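Side-chain contacts in isomaltodextranase (Arthrobacter globiformis, PDB 5AWO), which hydrolyses alpha-1,6-glucosidic linkages in dextran-like polysaccharides, releasing successive isomaltose units from the non-reducing ends of the chains: residues P127-R132 against D158-D163; G178-V183 against I233-G238; S204-G209 against A224-A229. One frame throughout, in Å; residues are numbered along the deposited sequence.

Contact 1 (P127-R132 against D158-D163)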
# COMPACT_ATOMS: atom_id res chain seq x y z
N PRO A 127 14.46 3.96 12.56
CA PRO A 127 15.63 3.34 13.21
C PRO A 127 16.97 3.92 12.78
O PRO A 127 18.02 3.43 13.24
CB PRO A 127 15.50 1.89 12.82
CG PRO A 127 14.86 1.95 11.47
CD PRO A 127 13.89 3.09 11.54
N LEU A 128 16.96 4.96 11.93
CA LEU A 128 18.15 5.75 11.69
C LEU A 128 18.27 6.96 12.60
O LEU A 128 19.22 7.76 12.46
CB LEU A 128 18.29 6.14 10.21
CG LEU A 128 19.17 5.07 9.51
CD1 LEU A 128 18.40 3.79 9.27
CD2 LEU A 128 19.71 5.59 8.21
N TRP A 129 17.33 7.14 13.51
CA TRP A 129 17.46 8.14 14.55
C TRP A 129 18.32 7.57 15.66
O TRP A 129 18.12 6.41 16.07
CB TRP A 129 16.11 8.60 15.13
CG TRP A 129 15.34 9.55 14.25
CD1 TRP A 129 15.85 10.49 13.42
CD2 TRP A 129 13.93 9.65 14.15
NE1 TRP A 129 14.82 11.18 12.79
CE2 TRP A 129 13.63 10.67 13.22
CE3 TRP A 129 12.87 8.99 14.77
CZ2 TRP A 129 12.33 11.04 12.89
CZ3 TRP A 129 11.57 9.32 14.42
CH2 TRP A 129 11.31 10.34 13.48
N VAL A 130 19.24 8.40 16.15
CA VAL A 130 20.04 8.07 17.31
C VAL A 130 19.87 9.20 18.32
O VAL A 130 20.22 10.36 18.01
CB VAL A 130 21.52 7.90 16.92
CG1 VAL A 130 22.31 7.37 18.09
CG2 VAL A 130 21.69 7.00 15.70
N HIS A 131 19.35 8.91 19.50
CA HIS A 131 19.07 10.00 20.43
C HIS A 131 20.35 10.59 21.00
O HIS A 131 21.26 9.85 21.38
CB HIS A 131 18.16 9.57 21.58
CG HIS A 131 17.41 10.71 22.17
ND1 HIS A 131 18.01 11.67 22.96
CD2 HIS A 131 16.15 11.13 21.97
CE1 HIS A 131 17.12 12.58 23.30
NE2 HIS A 131 15.98 12.29 22.69
N ARG A 132 20.41 11.91 21.11
CA ARG A 132 21.57 12.58 21.68
C ARG A 132 21.88 12.06 23.09
O ARG A 132 23.06 11.95 23.45
CB ARG A 132 21.33 14.09 21.70
CG ARG A 132 22.51 14.92 22.14
CD ARG A 132 22.14 16.38 21.99
NE ARG A 132 23.20 17.28 22.42
CZ ARG A 132 23.24 18.58 22.14
NH1 ARG A 132 22.29 19.15 21.42
NH2 ARG A 132 24.26 19.33 22.59
N ASP A 158 25.31 16.32 13.01
CA ASP A 158 24.40 15.82 11.96
C ASP A 158 23.04 15.47 12.60
O ASP A 158 22.68 14.30 12.75
CB ASP A 158 25.04 14.62 11.22
CG ASP A 158 24.22 14.12 10.04
OD1 ASP A 158 23.15 14.69 9.73
OD2 ASP A 158 24.64 13.13 9.41
N PHE A 159 22.33 16.51 13.03
CA PHE A 159 21.05 16.39 13.70
C PHE A 159 19.91 16.35 12.71
O PHE A 159 19.92 17.04 11.67
CB PHE A 159 20.77 17.55 14.65
CG PHE A 159 21.69 17.56 15.84
CD1 PHE A 159 21.60 16.57 16.82
CD2 PHE A 159 22.65 18.53 15.96
CE1 PHE A 159 22.46 16.57 17.91
CE2 PHE A 159 23.50 18.54 17.07
CZ PHE A 159 23.41 17.56 18.03
N PHE A 160 18.95 15.49 13.02
CA PHE A 160 17.64 15.58 12.39
C PHE A 160 17.10 17.00 12.56
O PHE A 160 17.09 17.53 13.67
CB PHE A 160 16.71 14.57 13.07
CG PHE A 160 15.25 14.77 12.76
CD1 PHE A 160 14.79 14.59 11.47
CD2 PHE A 160 14.38 15.14 13.74
CE1 PHE A 160 13.44 14.79 11.18
CE2 PHE A 160 13.05 15.34 13.46
CZ PHE A 160 12.58 15.17 12.18
N ALA A 161 16.66 17.59 11.45
CA ALA A 161 16.06 18.94 11.45
C ALA A 161 17.03 20.03 11.91
O ALA A 161 16.59 21.07 12.38
CB ALA A 161 14.77 18.97 12.27
N ARG A 162 18.32 19.78 11.77
CA ARG A 162 19.37 20.71 12.20
C ARG A 162 19.08 22.15 11.80
O ARG A 162 19.24 23.08 12.59
CB ARG A 162 20.68 20.25 11.59
CG ARG A 162 21.90 21.14 11.81
CD ARG A 162 23.05 20.62 10.97
NE ARG A 162 22.84 20.84 9.54
CZ ARG A 162 23.64 20.41 8.57
NH1 ARG A 162 24.73 19.70 8.84
NH2 ARG A 162 23.34 20.68 7.31
N ASP A 163 18.64 22.34 10.56
CA ASP A 163 18.58 23.69 10.03
C ASP A 163 17.35 24.46 10.46
O ASP A 163 17.27 25.67 10.23
CB ASP A 163 18.73 23.68 8.52
CG ASP A 163 20.02 23.05 8.08
OD1 ASP A 163 21.08 23.37 8.67
OD2 ASP A 163 20.01 22.23 7.16
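Phe159 meets Arg132 with the far end of its ring. Phe159 CZ lies over one face of the Arg132 guanidinium, 3.9 Å from Arg132 NH1, and the two planes differ by 30°, while Phe159 CE1 touches the aliphatic Arg132 CD. Arginine suits this place because its extended chain brings a flat cation beside the ring and leaves its N-H groups for other partners: NE pairs with Glu136, and NH1 donates to the backbone O of Asn167. At Phe160 the ring presents a face to Trp129. CG is anti to the backbone N (chi1 166°), which carries the ring across to the indole, and the pair packs edge-to-face with planes at 61° and Trp129 NE1 3.6 Å from Phe160 CG. The opposite face of the Phe160 ring is covered by Ala161 CB, 4.0 Å above its plane, so the phenyl is held between indole and methyl. An alanine in place of Phe160 is likely to leave the NE1 edge of Trp129 without its aromatic cover and open a gap beside the indole. Ala161 occupies the third position of a type II turn, closed by Arg162 N to Phe159 O at 3.2 Å. Trp129 also stacks on Trp171 and lies about 5 Å, side chain to side chain, from Asp201, the likely nucleophile; aromatic packing of this kind probably fixes the indole as a firm wall beside the catalytic centre.

Contact 2 (G178-V183 against I233-G238)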
# COMPACT_ATOMS: atom_id res chain seq x y z
N GLY A 178 29.31 -0.79 12.89
CA GLY A 178 28.23 -1.03 13.84
C GLY A 178 26.86 -0.55 13.36
O GLY A 178 25.86 -0.87 13.99
N ALA A 179 26.82 0.20 12.25
CA ALA A 179 25.56 0.80 11.81
C ALA A 179 24.51 -0.24 11.48
O ALA A 179 23.35 -0.12 11.91
CB ALA A 179 25.80 1.70 10.62
N LYS A 180 24.87 -1.26 10.72
CA LYS A 180 23.89 -2.29 10.35
C LYS A 180 23.31 -2.97 11.59
O LYS A 180 22.10 -3.18 11.70
CB LYS A 180 24.48 -3.32 9.39
CG LYS A 180 23.49 -4.38 8.89
CD LYS A 180 24.10 -5.31 7.83
CE LYS A 180 23.14 -6.38 7.32
NZ LYS A 180 23.74 -7.11 6.16
N GLU A 181 24.18 -3.35 12.51
CA GLU A 181 23.74 -4.03 13.71
C GLU A 181 22.80 -3.13 14.52
O GLU A 181 21.84 -3.60 15.11
CB GLU A 181 24.96 -4.44 14.57
CG GLU A 181 25.82 -5.56 13.96
CD GLU A 181 26.97 -5.08 13.12
OE1 GLU A 181 26.98 -3.93 12.61
OE2 GLU A 181 27.94 -5.91 12.94
N TYR A 182 23.12 -1.84 14.57
CA TYR A 182 22.25 -0.88 15.29
C TYR A 182 20.87 -0.81 14.63
O TYR A 182 19.86 -1.00 15.30
CB TYR A 182 22.90 0.49 15.32
CG TYR A 182 22.00 1.53 15.91
CD1 TYR A 182 21.97 1.77 17.28
CD2 TYR A 182 21.17 2.29 15.10
CE1 TYR A 182 21.15 2.75 17.83
CE2 TYR A 182 20.34 3.28 15.65
CZ TYR A 182 20.32 3.49 17.01
OH TYR A 182 19.54 4.49 17.57
N VAL A 183 20.84 -0.58 13.32
CA VAL A 183 19.56 -0.43 12.60
C VAL A 183 18.73 -1.71 12.69
O VAL A 183 17.53 -1.70 13.03
CB VAL A 183 19.78 -0.01 11.14
CG1 VAL A 183 18.48 -0.03 10.34
CG2 VAL A 183 20.41 1.37 11.07
N ILE A 233 16.48 -2.41 6.92
CA ILE A 233 15.17 -2.38 7.59
C ILE A 233 14.25 -3.52 7.09
O ILE A 233 13.65 -4.24 7.88
CB ILE A 233 14.51 -0.99 7.38
CG1 ILE A 233 15.30 0.11 8.10
CG2 ILE A 233 13.07 -0.99 7.82
CD1 ILE A 233 14.96 1.53 7.68
N ASN A 234 14.21 -3.67 5.77
CA ASN A 234 13.44 -4.73 5.12
C ASN A 234 13.87 -6.10 5.66
O ASN A 234 13.05 -6.86 6.16
CB ASN A 234 13.68 -4.61 3.61
CG ASN A 234 13.08 -5.73 2.79
OD1 ASN A 234 12.30 -6.55 3.25
ND2 ASN A 234 13.49 -5.74 1.53
N GLU A 235 15.16 -6.38 5.60
CA GLU A 235 15.65 -7.66 6.07
C GLU A 235 15.30 -7.91 7.55
O GLU A 235 14.87 -9.00 7.93
CB GLU A 235 17.16 -7.74 5.86
CG GLU A 235 17.77 -9.07 6.35
CD GLU A 235 19.27 -9.18 6.11
OE1 GLU A 235 20.01 -8.24 6.44
OE2 GLU A 235 19.72 -10.23 5.59
N ALA A 236 15.49 -6.91 8.40
CA ALA A 236 15.21 -7.05 9.80
C ALA A 236 13.72 -7.17 10.14
O ALA A 236 13.34 -7.83 11.11
CB ALA A 236 15.83 -5.90 10.55
N ALA A 237 12.87 -6.48 9.38
CA ALA A 237 11.42 -6.60 9.60
C ALA A 237 10.93 -8.00 9.21
O ALA A 237 10.00 -8.54 9.80
CB ALA A 237 10.68 -5.54 8.78
N GLY A 238 11.54 -8.54 8.17
CA GLY A 238 11.12 -9.85 7.67
C GLY A 238 9.63 -9.90 7.36
O GLY A 238 9.06 -8.92 6.91
O HOH W 1 22.55 -9.56 6.18
O HOH W 2 21.56 -6.47 4.60
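Lys180 and Glu235 meet near the surface, their side chains crossing at about a right angle. From CB the lysine chain runs fully extended, with CG anti to the backbone N (chi1 -176°), and the side chain brushes Trp232 on the way out. Lys180 CE is the first of its carbons to meet the partner, 3.7 Å from Glu235 OE1. Lys180 NZ then stands 3.9 Å from Glu235 OE1, a long salt bridge, and two waters fill in the distance: each accepts from Lys180 NZ, at 2.7 and 2.8 Å, and each donates to Glu235 OE1. That oxygen thus accepts from both waters and also from Gln184 NE2. Long, charged side chains suit this exposed margin, where water can bridge them. Deeper down the chemistry changes to hydrocarbon: Val183 CG1 packs on Ile233 CG1 at 3.9 Å, branched residues that fill the buried seam without polar groups. Val183 also touches Trp232 and Leu128, and Ile233 touches Pro127. The seam joins helix 179-192 to helix 223-237, successive helices of the outer layer of the TIM barrel, which lead into the adjacent parallel strands 197-200 and 242-245.

Contact 3 (S204-G209 against A224-A229)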
# COMPACT_ATOMS: atom_id res chain seq x y z
N SER A 204 12.61 11.37 3.52
CA SER A 204 13.13 12.31 2.55
C SER A 204 14.11 13.27 3.20
O SER A 204 15.11 13.68 2.59
CB SER A 204 11.98 13.07 1.88
OG SER A 204 11.10 13.69 2.82
N TRP A 205 13.86 13.62 4.46
CA TRP A 205 14.79 14.48 5.19
C TRP A 205 16.14 13.80 5.43
O TRP A 205 17.19 14.44 5.25
CB TRP A 205 14.19 14.97 6.49
CG TRP A 205 13.02 15.90 6.35
CD1 TRP A 205 12.18 16.04 5.28
CD2 TRP A 205 12.56 16.85 7.34
NE1 TRP A 205 11.23 17.00 5.55
CE2 TRP A 205 11.44 17.51 6.80
CE3 TRP A 205 13.01 17.20 8.62
CZ2 TRP A 205 10.75 18.51 7.51
CZ3 TRP A 205 12.32 18.20 9.32
CH2 TRP A 205 11.21 18.84 8.76
N TYR A 206 16.13 12.52 5.79
CA TYR A 206 17.39 11.73 5.78
C TYR A 206 18.05 11.73 4.39
O TYR A 206 19.24 12.01 4.26
CB TYR A 206 17.12 10.29 6.23
CG TYR A 206 18.34 9.41 6.05
CD1 TYR A 206 19.36 9.42 7.00
CD2 TYR A 206 18.49 8.61 4.94
CE1 TYR A 206 20.49 8.66 6.82
CE2 TYR A 206 19.62 7.84 4.75
CZ TYR A 206 20.62 7.88 5.70
OH TYR A 206 21.74 7.09 5.47
N GLU A 207 17.29 11.40 3.36
CA GLU A 207 17.87 11.15 2.03
C GLU A 207 18.59 12.36 1.44
O GLU A 207 19.78 12.25 1.05
CB GLU A 207 16.80 10.64 1.06
CG GLU A 207 17.35 10.32 -0.33
CD GLU A 207 16.40 9.62 -1.27
OE1 GLU A 207 15.16 9.64 -1.05
OE2 GLU A 207 16.91 9.06 -2.27
N ASP A 208 17.90 13.49 1.34
CA ASP A 208 18.57 14.67 0.76
C ASP A 208 18.48 15.95 1.59
O ASP A 208 18.93 16.99 1.16
CB ASP A 208 18.16 14.87 -0.71
CG ASP A 208 16.78 15.39 -0.85
OD1 ASP A 208 16.11 15.56 0.18
OD2 ASP A 208 16.38 15.59 -2.02
N GLY A 209 17.98 15.87 2.82
CA GLY A 209 17.95 17.02 3.69
C GLY A 209 17.10 18.19 3.22
O GLY A 209 17.31 19.32 3.72
N ALA A 224 22.75 6.19 -2.27
CA ALA A 224 23.23 4.85 -1.98
C ALA A 224 22.99 4.51 -0.51
O ALA A 224 22.58 3.40 -0.18
CB ALA A 224 24.72 4.73 -2.34
N ASN A 225 23.20 5.48 0.37
CA ASN A 225 22.99 5.27 1.79
C ASN A 225 21.52 5.03 2.12
O ASN A 225 21.20 4.19 2.95
CB ASN A 225 23.53 6.45 2.59
CG ASN A 225 25.04 6.46 2.67
OD1 ASN A 225 25.68 5.44 2.44
ND2 ASN A 225 25.59 7.60 2.99
N TYR A 226 20.64 5.76 1.46
CA TYR A 226 19.19 5.55 1.61
C TYR A 226 18.78 4.16 1.17
O TYR A 226 18.05 3.45 1.89
CB TYR A 226 18.48 6.59 0.75
CG TYR A 226 16.96 6.56 0.80
CD1 TYR A 226 16.28 6.86 1.97
CD2 TYR A 226 16.22 6.27 -0.32
CE1 TYR A 226 14.90 6.85 2.01
CE2 TYR A 226 14.84 6.29 -0.31
CZ TYR A 226 14.18 6.58 0.86
OH TYR A 226 12.79 6.61 0.90
N GLU A 227 19.25 3.73 0.00
CA GLU A 227 18.98 2.37 -0.45
C GLU A 227 19.52 1.30 0.49
O GLU A 227 18.87 0.29 0.76
CB GLU A 227 19.53 2.18 -1.86
CG GLU A 227 18.71 3.00 -2.85
CD GLU A 227 19.19 2.94 -4.27
OE1 GLU A 227 20.39 2.70 -4.49
OE2 GLU A 227 18.33 3.14 -5.15
N LEU A 228 20.73 1.52 0.99
CA LEU A 228 21.32 0.58 1.92
C LEU A 228 20.51 0.49 3.22
O LEU A 228 20.18 -0.61 3.69
CB LEU A 228 22.75 1.04 2.22
CG LEU A 228 23.55 0.17 3.18
CD1 LEU A 228 23.73 -1.21 2.57
CD2 LEU A 228 24.90 0.82 3.45
N ALA A 229 20.18 1.64 3.79
CA ALA A 229 19.39 1.71 5.02
C ALA A 229 18.05 0.99 4.87
O ALA A 229 17.66 0.20 5.72
CB ALA A 229 19.19 3.14 5.45
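Glu207 lays its carboxylate over the ring of Tyr226, the two planes only 19° apart. Glu207 OE1 rides 3.4 Å above the Tyr226 ring plane, offset toward the rim and nearest CE2, while Glu207 CB sits over the same ring as a CH-pi contact, 4.3 Å from the centroid. Two torsions produce this: CG is anti to the backbone N (chi1 -178°) and the chain continues extended, so that the glutamate crosses the ring obliquely, CB over the face and the carboxylate stacked on it. A negative group against a pi face would be costly alone, but OE2 forms a salt bridge with Arg223, which probably offsets much of the negative charge. Tyr226 itself sends its hydroxyl on to Glu257, so a tyrosine serves both as a flat platform and as a polar tip.

The helices concerned, 203-208 and 223-237, both belong to the TIM barrel: the first follows strand 197-200 at the strand's C-terminal end, and the second packs outside the barrel. The N-to-C directions of the short segments 204-208 and 224-229 differ by 135°, and their axes approach to 9.5 Å.

Tyr206 comes in differently, edge first. Its ring is directed at the backbone of the other helix, with Tyr206 CE2 3.9 Å from Tyr226 CA, which lies in the ring plane, and Tyr206 CD2 4.1 Å from Tyr226 CD1. Beyond it Tyr206 OH reaches Asn225 CB at 3.5 Å, the two side chains crossing at about a right angle. The Asn225 amide looks elsewhere: ND2 donates to the backbone O of His221, whose imidazole stacks on the Tyr206 ring.

Contact 1 touches both others, through 127-132 and, toward contact 3, also through Phe160. Toward contact 2, Trp129 O and Tyr182 OH lie 2.8 Å apart, probably hydrogen-bonded, and Leu128 CD1 packs 3.6 Å from Val183 CG2. Toward contact 3, Leu128 CD2 lies 3.5 Å from Tyr206 CE1, and Phe160 CE1 lies 3.5 Å from Trp205 CE3. Contacts 2 and 3 use successive parts of helix 223-237. Contact 1 comes nearest the catalytic centre, the Trp129 side chain about 5 Å from that of Asp201; a bound acetate, probably from the crystallisation liquor, is about 4 Å from Trp129. The side chain of Tyr206 stays about 10 Å from that of Asp201, and that of Ile233 about 9 Å from that of Asp262, the likely proton donor.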